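PDB 4R78: choline kinase from Streptococcus pneumoniae, which probably catalyses the phosphorylation of choline to phosphocholine and here holds AMP in the nucleotide site of its protein kinase-like fold. Local coordinates for residues K123-K128 with F202-Q207; R173-S178 with K298-Y303; K65-G70 with Y97-E102. All blocks are in the same frame, centred on the assembly; numbering follows the deposited sequence.

Contact 1: residues K123-K128 with F202-Q207; sequences KTKFDK and FIESPQ. With AMP (adenosine monophosphate), chain C.
Glu204 draws two lysines of 123-128 toward the end of strand 202-204. The closer is Lys125: its NZ donates to Glu204 OE1 over 2.9 Å, using the syn lone pair of OE1, the one facing OE2. CE follows NZ to within 3.4 Å of OE1, the extended chain turning only at its last torsion (chi4 -68°) to bring the ammonium in. A water links the same two groups a second time, accepting from Lys125 NZ at 2.9 Å and donating to Glu204 OE2 at 2.8 Å, so both carboxylate oxygens are engaged. Lys128, straight beyond CG, crosses the glutamate at about a right angle and makes only a long ion pair, NZ to OE1 3.9 Å; its hydrogen bond goes instead to the backbone O of Gly208.

Behind the charges stand two backbone frames. Lys125 is the N-cap of helix 126-137, and its O accepts from Lys128 N at 3.0 Å, which puts the two lysines on one helical turn. Glu204 is held by pairing with Ile115 in the three-stranded sheet, beside Ile203, whose CD1 lies 3.6 Å from C5 of the AMP adenine. The salt-bridge network, partly open to solvent, thus ties a helix start to the strand that carries an adenine-contacting residue; two lysines near one carboxylate would be expected to favour its charged form.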
loop_
_atom_site.group_PDB
_atom_site.type_symbol
_atom_site.label_atom_id
_atom_site.label_comp_id
_atom_site.label_asym_id
_atom_site.label_seq_id
_atom_site.Cartn_x
_atom_site.Cartn_y
_atom_site.Cartn_z
ATOM N N LYS A 123 -2.145 17.450 1.964
ATOM C CA LYS A 123 -3.209 18.378 1.586
ATOM C C LYS A 123 -2.701 19.705 1.012
ATOM O O LYS A 123 -3.466 20.451 0.403
ATOM C CB LYS A 123 -4.161 18.599 2.766
ATOM C CG LYS A 123 -5.046 17.391 3.039
ATOM C CD LYS A 123 -5.582 17.373 4.458
ATOM C CE LYS A 123 -6.216 16.027 4.764
ATOM N NZ LYS A 123 -6.999 16.057 6.030
ATOM N N THR A 124 -1.412 19.984 1.196
ATOM C CA THR A 124 -0.792 21.171 0.607
ATOM C C THR A 124 -0.191 20.906 -0.774
ATOM O O THR A 124 0.309 21.831 -1.418
ATOM C CB THR A 124 0.311 21.770 1.521
ATOM O OG1 THR A 124 1.416 20.857 1.622
ATOM C CG2 THR A 124 -0.236 22.077 2.914
ATOM N N LYS A 125 -0.246 19.654 -1.233
ATOM C CA LYS A 125 0.510 19.247 -2.423
ATOM C C LYS A 125 -0.317 18.575 -3.519
ATOM O O LYS A 125 0.198 17.731 -4.265
ATOM C CB LYS A 125 1.682 18.356 -2.016
ATOM C CG LYS A 125 2.736 19.087 -1.199
ATOM C CD LYS A 125 3.713 18.118 -0.573
ATOM C CE LYS A 125 4.616 18.812 0.443
ATOM N NZ LYS A 125 5.575 19.773 -0.180
ATOM N N PHE A 126 -1.582 18.968 -3.631
ATOM C CA PHE A 126 -2.468 18.462 -4.687
ATOM C C PHE A 126 -1.909 18.776 -6.072
ATOM O O PHE A 126 -2.095 17.997 -7.009
ATOM C CB PHE A 126 -3.870 19.070 -4.558
ATOM C CG PHE A 126 -4.706 18.489 -3.441
ATOM C CD1 PHE A 126 -4.146 17.669 -2.461
ATOM C CD2 PHE A 126 -6.062 18.803 -3.352
ATOM C CE1 PHE A 126 -4.930 17.152 -1.428
ATOM C CE2 PHE A 126 -6.849 18.295 -2.322
ATOM C CZ PHE A 126 -6.282 17.469 -1.361
ATOM N N ASP A 127 -1.225 19.915 -6.193
ATOM C CA ASP A 127 -0.624 20.326 -7.464
ATOM C C ASP A 127 0.405 19.318 -7.983
ATOM O O ASP A 127 0.638 19.233 -9.193
ATOM C CB ASP A 127 -0.022 21.741 -7.365
ATOM C CG ASP A 127 1.159 21.824 -6.403
ATOM O OD1 ASP A 127 1.178 21.095 -5.390
ATOM O OD2 ASP A 127 2.076 22.636 -6.662
ATOM N N LYS A 128 1.005 18.559 -7.068
ATOM C CA LYS A 128 1.954 17.498 -7.414
ATOM C C LYS A 128 1.305 16.115 -7.411
ATOM O O LYS A 128 1.614 15.277 -8.260
ATOM C CB LYS A 128 3.135 17.477 -6.437
ATOM C CG LYS A 128 4.078 18.663 -6.519
ATOM C CD LYS A 128 5.241 18.466 -5.558
ATOM C CE LYS A 128 6.261 19.592 -5.651
ATOM N NZ LYS A 128 7.412 19.352 -4.729
ATOM N N PHE A 202 4.314 8.730 0.361
ATOM C CA PHE A 202 4.867 9.853 -0.384
ATOM C C PHE A 202 6.034 10.423 0.403
ATOM O O PHE A 202 5.894 10.759 1.584
ATOM C CB PHE A 202 3.807 10.932 -0.615
ATOM C CG PHE A 202 2.698 10.516 -1.544
ATOM C CD1 PHE A 202 2.784 10.773 -2.909
ATOM C CD2 PHE A 202 1.561 9.882 -1.054
ATOM C CE1 PHE A 202 1.750 10.399 -3.776
ATOM C CE2 PHE A 202 0.524 9.501 -1.911
ATOM C CZ PHE A 202 0.622 9.763 -3.272
ATOM N N ILE A 203 7.191 10.502 -0.245
ATOM C CA ILE A 203 8.382 11.055 0.398
ATOM C C ILE A 203 9.022 12.097 -0.512
ATOM O O ILE A 203 9.007 11.963 -1.740
ATOM C CB ILE A 203 9.408 9.962 0.837
ATOM C CG1 ILE A 203 10.020 9.253 -0.374
ATOM C CG2 ILE A 203 8.766 8.961 1.808
ATOM C CD1 ILE A 203 11.313 8.513 -0.064
ATOM N N GLU A 204 9.559 13.144 0.101
ATOM C CA GLU A 204 10.103 14.271 -0.641
ATOM C C GLU A 204 11.613 14.369 -0.452
ATOM O O GLU A 204 12.112 14.326 0.674
ATOM C CB GLU A 204 9.412 15.569 -0.204
ATOM C CG GLU A 204 9.625 16.755 -1.132
ATOM C CD GLU A 204 8.742 17.933 -0.763
ATOM O OE1 GLU A 204 7.539 17.911 -1.101
ATOM O OE2 GLU A 204 9.253 18.881 -0.132
ATOM N N SER A 205 12.325 14.470 -1.573
ATOM C CA SER A 205 13.760 14.745 -1.593
ATOM C C SER A 205 14.012 16.148 -1.041
ATOM O O SER A 205 13.160 17.027 -1.191
ATOM C CB SER A 205 14.277 14.656 -3.033
ATOM O OG SER A 205 15.642 15.039 -3.134
ATOM N N PRO A 206 15.177 16.365 -0.398
ATOM C CA PRO A 206 15.534 17.722 0.034
ATOM C C PRO A 206 15.588 18.734 -1.122
ATOM O O PRO A 206 15.501 19.939 -0.879
ATOM C CB PRO A 206 16.924 17.545 0.665
ATOM C CG PRO A 206 17.410 16.200 0.207
ATOM C CD PRO A 206 16.177 15.374 0.036
ATOM N N GLN A 207 15.724 18.243 -2.355
ATOM C CA GLN A 207 15.738 19.099 -3.549
ATOM C C GLN A 207 14.347 19.334 -4.149
ATOM O O GLN A 207 14.205 20.061 -5.140
ATOM C CB GLN A 207 16.691 18.540 -4.612
ATOM C CG GLN A 207 18.169 18.795 -4.323
ATOM C CD GLN A 207 18.740 17.849 -3.286
ATOM O OE1 GLN A 207 18.749 16.632 -3.478
ATOM N NE2 GLN A 207 19.225 18.403 -2.180
HETATM P P AMP C . 6.004 3.184 5.053
HETATM O O1P AMP C . 4.993 2.077 4.877
HETATM O O2P AMP C . 6.102 3.719 6.461
HETATM O O3P AMP C . 5.950 4.247 3.983
HETATM O "O5'" AMP C . 7.429 2.476 4.810
HETATM C "C5'" AMP C . 8.503 3.203 4.215
HETATM C "C4'" AMP C . 8.908 4.359 5.120
HETATM O "O4'" AMP C . 10.336 4.437 5.199
HETATM C "C3'" AMP C . 8.421 5.692 4.574
HETATM O "O3'" AMP C . 7.283 6.163 5.304
HETATM C "C2'" AMP C . 9.599 6.636 4.714
HETATM O "O2'" AMP C . 9.488 7.400 5.914
HETATM C "C1'" AMP C . 10.818 5.739 4.842
HETATM N N9 AMP C . 11.559 5.686 3.553
HETATM C C8 AMP C . 11.251 4.906 2.499
HETATM N N7 AMP C . 12.118 5.078 1.471
HETATM C C5 AMP C . 13.019 5.989 1.869
HETATM C C6 AMP C . 14.212 6.629 1.269
HETATM N N6 AMP C . 14.603 6.305 0.014
HETATM N N1 AMP C . 14.888 7.534 2.014
HETATM C C2 AMP C . 14.500 7.859 3.264
HETATM N N3 AMP C . 13.424 7.316 3.871
HETATM C C4 AMP C . 12.653 6.391 3.240
HETATM O O HOH W 1 7.794 20.494 1.619
#

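Contact 2: residues R173-S178 with K298-Y303; sequences RNAVFS and KGLASY
Leu300 meets helix 169-177 at Ala175 and Val176, while the flat groups lie on another side of that helix. There the guanidinium of Arg173 has Phe177 CE2 over the centre of one face, 3.7 Å above its plane, and the Phe177 ring receives Arg173 O at its edge, in plane. Arg173 NE also forms a salt bridge with Glu157 of helix 149-159, against which Phe177 packs.

The contact itself is wholly apolar. Leu300, with CG beside its backbone N (chi1 -76°), sets both methyls against the Ala175 methyl: CD1 lies 3.9 Å and CD2 4.0 Å from Ala175 CB. CD1 also touches Val176 CG2 at 4.1 Å, the two side chains running nearly perpendicular. With only a methyl at Ala175, the backbones come to 7.4 Å between Ala175 CA and Leu300 CA. One turn on, Ser178 OG bends back to donate to Ala175 O over 2.7 Å, tilted 25° from the carbonyl plane.

Helix 257-280 lines both partners, through Leu266 and Thr269 at Val176 and Ile265 at Leu300. Such aliphatic helix-to-helix packing belongs to the helical C-terminal lobe of the kinase-like fold, where the last helix, 288-303, packs through Leu300 on helices 169-177 and 257-280.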
loop_
_atom_site.group_PDB
_atom_site.type_symbol
_atom_site.label_atom_id
_atom_site.label_comp_id
_atom_site.label_asym_id
_atom_site.label_seq_id
_atom_site.Cartn_x
_atom_site.Cartn_y
_atom_site.Cartn_z
ATOM N N ARG A 173 -20.156 -9.023 6.768
ATOM C CA ARG A 173 -19.558 -9.741 5.642
ATOM C C ARG A 173 -20.523 -9.825 4.459
ATOM O O ARG A 173 -20.167 -9.475 3.333
ATOM C CB ARG A 173 -19.143 -11.145 6.086
ATOM C CG ARG A 173 -18.340 -11.922 5.068
ATOM C CD ARG A 173 -18.094 -13.335 5.555
ATOM N NE ARG A 173 -17.118 -14.023 4.711
ATOM C CZ ARG A 173 -17.424 -14.771 3.657
ATOM N NH1 ARG A 173 -18.693 -14.948 3.306
ATOM N NH2 ARG A 173 -16.455 -15.344 2.952
ATOM N N ASN A 174 -21.748 -10.271 4.720
ATOM C CA ASN A 174 -22.739 -10.405 3.658
ATOM C C ASN A 174 -23.083 -9.066 3.006
ATOM O O ASN A 174 -23.268 -8.989 1.789
ATOM C CB ASN A 174 -24.001 -11.110 4.162
ATOM C CG ASN A 174 -23.749 -12.555 4.573
ATOM O OD1 ASN A 174 -24.414 -13.074 5.464
ATOM N ND2 ASN A 174 -22.790 -13.210 3.923
ATOM N N ALA A 175 -23.163 -8.012 3.812
ATOM C CA ALA A 175 -23.407 -6.670 3.282
ATOM C C ALA A 175 -22.247 -6.205 2.399
ATOM O O ALA A 175 -22.464 -5.610 1.347
ATOM C CB ALA A 175 -23.665 -5.677 4.411
ATOM N N VAL A 176 -21.018 -6.489 2.828
ATOM C CA VAL A 176 -19.833 -6.160 2.033
ATOM C C VAL A 176 -19.833 -6.930 0.705
ATOM O O VAL A 176 -19.638 -6.336 -0.360
ATOM C CB VAL A 176 -18.527 -6.397 2.828
ATOM C CG1 VAL A 176 -17.301 -6.263 1.920
ATOM C CG2 VAL A 176 -18.431 -5.414 3.983
ATOM N N PHE A 177 -20.081 -8.238 0.768
ATOM C CA PHE A 177 -20.104 -9.067 -0.443
ATOM C C PHE A 177 -21.238 -8.712 -1.410
ATOM O O PHE A 177 -21.155 -9.021 -2.601
ATOM C CB PHE A 177 -20.132 -10.563 -0.094
ATOM C CG PHE A 177 -18.766 -11.167 0.127
ATOM C CD1 PHE A 177 -18.067 -11.752 -0.925
ATOM C CD2 PHE A 177 -18.181 -11.154 1.390
ATOM C CE1 PHE A 177 -16.804 -12.316 -0.721
ATOM C CE2 PHE A 177 -16.916 -11.714 1.602
ATOM C CZ PHE A 177 -16.231 -12.294 0.543
ATOM N N SER A 178 -22.290 -8.068 -0.897
ATOM C CA SER A 178 -23.396 -7.619 -1.746
ATOM C C SER A 178 -22.963 -6.490 -2.682
ATOM O O SER A 178 -23.614 -6.228 -3.694
ATOM C CB SER A 178 -24.607 -7.186 -0.908
ATOM O OG SER A 178 -24.446 -5.876 -0.392
ATOM N N LYS A 298 -20.063 1.856 9.533
ATOM C CA LYS A 298 -20.576 3.213 9.317
ATOM C C LYS A 298 -20.796 3.494 7.831
ATOM O O LYS A 298 -21.832 4.039 7.441
ATOM C CB LYS A 298 -19.602 4.239 9.912
ATOM C CG LYS A 298 -20.053 5.690 9.814
ATOM C CD LYS A 298 -18.964 6.628 10.324
ATOM C CE LYS A 298 -19.319 8.094 10.097
ATOM N NZ LYS A 298 -20.391 8.569 11.014
ATOM N N GLY A 299 -19.817 3.113 7.011
ATOM C CA GLY A 299 -19.890 3.295 5.564
ATOM C C GLY A 299 -21.037 2.540 4.923
ATOM O O GLY A 299 -21.707 3.066 4.030
ATOM N N LEU A 300 -21.264 1.307 5.376
ATOM C CA LEU A 300 -22.376 0.494 4.880
ATOM C C LEU A 300 -23.721 1.169 5.147
ATOM O O LEU A 300 -24.580 1.206 4.265
ATOM C CB LEU A 300 -22.347 -0.916 5.486
ATOM C CG LEU A 300 -21.306 -1.904 4.945
ATOM C CD1 LEU A 300 -21.168 -3.072 5.901
ATOM C CD2 LEU A 300 -21.656 -2.388 3.539
ATOM N N ALA A 301 -23.889 1.715 6.351
ATOM C CA ALA A 301 -25.130 2.404 6.716
ATOM C C ALA A 301 -25.344 3.664 5.884
ATOM O O ALA A 301 -26.455 3.914 5.407
ATOM C CB ALA A 301 -25.147 2.736 8.198
ATOM N N SER A 302 -24.277 4.440 5.697
ATOM C CA SER A 302 -24.339 5.688 4.929
ATOM C C SER A 302 -24.596 5.424 3.446
ATOM O O SER A 302 -25.319 6.182 2.786
ATOM C CB SER A 302 -23.057 6.503 5.111
ATOM O OG SER A 302 -22.826 6.791 6.480
ATOM N N TYR A 303 -24.009 4.344 2.935
ATOM C CA TYR A 303 -24.194 3.943 1.544
ATOM C C TYR A 303 -25.636 3.512 1.273
ATOM O O TYR A 303 -26.233 3.919 0.271
ATOM C CB TYR A 303 -23.216 2.824 1.161
ATOM C CG TYR A 303 -23.399 2.349 -0.259
ATOM C CD1 TYR A 303 -22.925 3.106 -1.330
ATOM C CD2 TYR A 303 -24.064 1.156 -0.533
ATOM C CE1 TYR A 303 -23.104 2.686 -2.636
ATOM C CE2 TYR A 303 -24.247 0.723 -1.840
ATOM C CZ TYR A 303 -23.764 1.493 -2.883
ATOM O OH TYR A 303 -23.940 1.078 -4.176
#

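Contact 3: residues K65-G70 with Y97-E102; sequences KFFGKG and YLFDIE
Phe67 and Phe99 meet through the outer ends of their rings, both buried between the five-stranded sheet and helix 77-87. The closest approach is Phe67 CZ to Phe99 CZ, 3.4 Å. From there the rims diverge: Phe67 CE1 is 3.8 Å from Phe99 CE1, and Phe67 CZ is likewise 3.8 Å from Phe99 CE2. With centroids 5.3 Å apart and planes inclined at 33°, the pair is oblique, matching neither a parallel stack nor a T-shape. Phe67, its side chain about 9 Å from the bound AMP, holds CG between its backbone N and carbonyl carbon (chi1 63°), which aims the ring across at the other strand. Phe99 starts off beside the contact rather than into it, and only the far end of its ring closes the distance.

Helix 77-87 covers the pair, Leu84 packing on Phe99 and the Arg77 side chain on Phe67. The two segments are not adjacent strands: 61-66 and 96-100 each flank 105-109 in the antiparallel sheet of the kinase-like N-lobe, so the phenylalanines span the intervening strand. Phe67 follows directly on the third strand, and Lys65 within that strand probably corresponds to the lysine that kinase-like folds carry there; its NZ pairs with the buffer molecule MES. Across the way, strand 96-100 is broken by a classic beta bulge, Tyr97 and Leu98 both facing Val107.

The polar contacts lie outside the ring pair and join each segment to other parts of the chain. Asp100 OD1 is shared between the ammonium of Lys28 and the backbone N of Ala103, while Phe99 O accepts from Lys81 of helix 77-87. Gly70, further along the loop, turns with a positive phi (65°), which glycine tolerates readily, and its O accepts from Tyr277 OH.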
loop_
_atom_site.group_PDB
_atom_site.type_symbol
_atom_site.label_atom_id
_atom_site.label_comp_id
_atom_site.label_asym_id
_atom_site.label_seq_id
_atom_site.Cartn_x
_atom_site.Cartn_y
_atom_site.Cartn_z
ATOM N N LYS A 65 12.714 -2.891 3.147
ATOM C CA LYS A 65 11.377 -3.322 3.527
ATOM C C LYS A 65 11.282 -4.842 3.488
ATOM O O LYS A 65 11.362 -5.462 2.424
ATOM C CB LYS A 65 10.297 -2.685 2.652
ATOM C CG LYS A 65 8.908 -2.844 3.248
ATOM C CD LYS A 65 7.840 -2.103 2.463
ATOM C CE LYS A 65 6.499 -2.200 3.184
ATOM N NZ LYS A 65 5.409 -1.473 2.470
ATOM N N PHE A 66 11.141 -5.432 4.669
ATOM C CA PHE A 66 10.957 -6.866 4.821
ATOM C C PHE A 66 9.445 -7.097 4.852
ATOM O O PHE A 66 8.810 -6.964 5.902
ATOM C CB PHE A 66 11.605 -7.316 6.135
ATOM C CG PHE A 66 11.898 -8.797 6.217
ATOM C CD1 PHE A 66 10.943 -9.750 5.858
ATOM C CD2 PHE A 66 13.126 -9.236 6.703
ATOM C CE1 PHE A 66 11.222 -11.113 5.953
ATOM C CE2 PHE A 66 13.415 -10.598 6.807
ATOM C CZ PHE A 66 12.458 -11.539 6.431
ATOM N N PHE A 67 8.872 -7.426 3.697
ATOM C CA PHE A 67 7.418 -7.524 3.553
ATOM C C PHE A 67 6.929 -8.970 3.450
ATOM O O PHE A 67 5.723 -9.229 3.469
ATOM C CB PHE A 67 6.957 -6.749 2.309
ATOM C CG PHE A 67 7.505 -7.300 1.021
ATOM C CD1 PHE A 67 8.664 -6.771 0.460
ATOM C CD2 PHE A 67 6.876 -8.367 0.379
ATOM C CE1 PHE A 67 9.186 -7.291 -0.724
ATOM C CE2 PHE A 67 7.392 -8.895 -0.800
ATOM C CZ PHE A 67 8.547 -8.357 -1.352
ATOM N N GLY A 68 7.865 -9.906 3.322
ATOM C CA GLY A 68 7.533 -11.284 2.969
ATOM C C GLY A 68 6.965 -12.190 4.041
ATOM O O GLY A 68 6.391 -13.231 3.711
ATOM N N LYS A 69 7.110 -11.816 5.314
ATOM C CA LYS A 69 6.732 -12.717 6.412
ATOM C C LYS A 69 5.248 -13.085 6.406
ATOM O O LYS A 69 4.381 -12.245 6.677
ATOM C CB LYS A 69 7.142 -12.143 7.775
ATOM C CG LYS A 69 6.877 -13.090 8.941
ATOM C CD LYS A 69 7.267 -12.458 10.264
ATOM C CE LYS A 69 6.777 -13.286 11.434
ATOM N NZ LYS A 69 7.266 -12.733 12.729
ATOM N N GLY A 70 4.973 -14.345 6.081
ATOM C CA GLY A 70 3.609 -14.865 6.014
ATOM C C GLY A 70 2.719 -14.269 4.935
ATOM O O GLY A 70 1.503 -14.448 4.969
ATOM N N TYR A 97 17.738 -1.574 -5.423
ATOM C CA TYR A 97 18.998 -2.307 -5.577
ATOM C C TYR A 97 18.823 -3.824 -5.539
ATOM O O TYR A 97 19.524 -4.558 -6.241
ATOM C CB TYR A 97 20.008 -1.873 -4.516
ATOM C CG TYR A 97 20.549 -0.488 -4.746
ATOM C CD1 TYR A 97 21.501 -0.252 -5.735
ATOM C CD2 TYR A 97 20.110 0.591 -3.981
ATOM C CE1 TYR A 97 22.006 1.020 -5.958
ATOM C CE2 TYR A 97 20.614 1.874 -4.195
ATOM C CZ TYR A 97 21.559 2.076 -5.191
ATOM O OH TYR A 97 22.077 3.334 -5.419
ATOM N N LEU A 98 17.894 -4.285 -4.708
ATOM C CA LEU A 98 17.626 -5.710 -4.560
ATOM C C LEU A 98 16.148 -5.948 -4.288
ATOM O O LEU A 98 15.515 -5.191 -3.551
ATOM C CB LEU A 98 18.470 -6.300 -3.422
ATOM C CG LEU A 98 18.666 -7.816 -3.391
ATOM C CD1 LEU A 98 19.720 -8.243 -4.411
ATOM C CD2 LEU A 98 19.067 -8.266 -1.996
ATOM N N PHE A 99 15.594 -6.987 -4.904
ATOM C CA PHE A 99 14.244 -7.432 -4.587
ATOM C C PHE A 99 14.311 -8.945 -4.432
ATOM O O PHE A 99 14.308 -9.688 -5.419
ATOM C CB PHE A 99 13.243 -7.002 -5.667
ATOM C CG PHE A 99 11.798 -7.037 -5.222
ATOM C CD1 PHE A 99 11.204 -5.918 -4.644
ATOM C CD2 PHE A 99 11.029 -8.185 -5.385
ATOM C CE1 PHE A 99 9.865 -5.941 -4.236
ATOM C CE2 PHE A 99 9.686 -8.217 -4.989
ATOM C CZ PHE A 99 9.105 -7.092 -4.417
ATOM N N ASP A 100 14.399 -9.384 -3.181
ATOM C CA ASP A 100 14.641 -10.786 -2.860
ATOM C C ASP A 100 13.349 -11.594 -2.869
ATOM O O ASP A 100 12.459 -11.391 -2.038
ATOM C CB ASP A 100 15.342 -10.906 -1.503
ATOM C CG ASP A 100 15.706 -12.339 -1.157
ATOM O OD1 ASP A 100 15.039 -12.918 -0.276
ATOM O OD2 ASP A 100 16.664 -12.878 -1.757
ATOM N N ILE A 101 13.268 -12.508 -3.830
ATOM C CA ILE A 101 12.136 -13.412 -4.013
ATOM C C ILE A 101 12.062 -14.484 -2.924
ATOM O O ILE A 101 10.972 -14.899 -2.518
ATOM C CB ILE A 101 12.226 -14.085 -5.424
ATOM C CG1 ILE A 101 12.063 -13.042 -6.540
ATOM C CG2 ILE A 101 11.232 -15.222 -5.571
ATOM C CD1 ILE A 101 10.815 -12.188 -6.413
ATOM N N GLU A 102 13.225 -14.927 -2.453
ATOM C CA GLU A 102 13.295 -16.013 -1.478
ATOM C C GLU A 102 12.565 -15.690 -0.171
ATOM O O GLU A 102 11.796 -16.512 0.337
ATOM C CB GLU A 102 14.761 -16.402 -1.218
ATOM C CG GLU A 102 14.982 -17.425 -0.097
ATOM C CD GLU A 102 14.472 -18.832 -0.406
ATOM O OE1 GLU A 102 13.906 -19.089 -1.496
ATOM O OE2 GLU A 102 14.652 -19.704 0.466
#

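Contact 3 closes first along the chain, within the N-terminal lobe and its five-stranded sheet. Contacts 1 and 2 follow with alternating segments: 123-128, 173-178, 202-207, then 298-303. The centres of contacts 1 and 3 are 27 Å apart, with nearest atoms about 10 Å apart, and AMP lies in the region between them, touching Ile203 of contact 1. Contact 2 sits among the C-terminal helices, 34 Å from contact 1 and 35 Å from contact 3 between centres, on the opposite side of the chain's centre from contact 3. None touches another; contacts 1 and 3 flank the nucleotide cleft, while contact 2 packs helices remote from it.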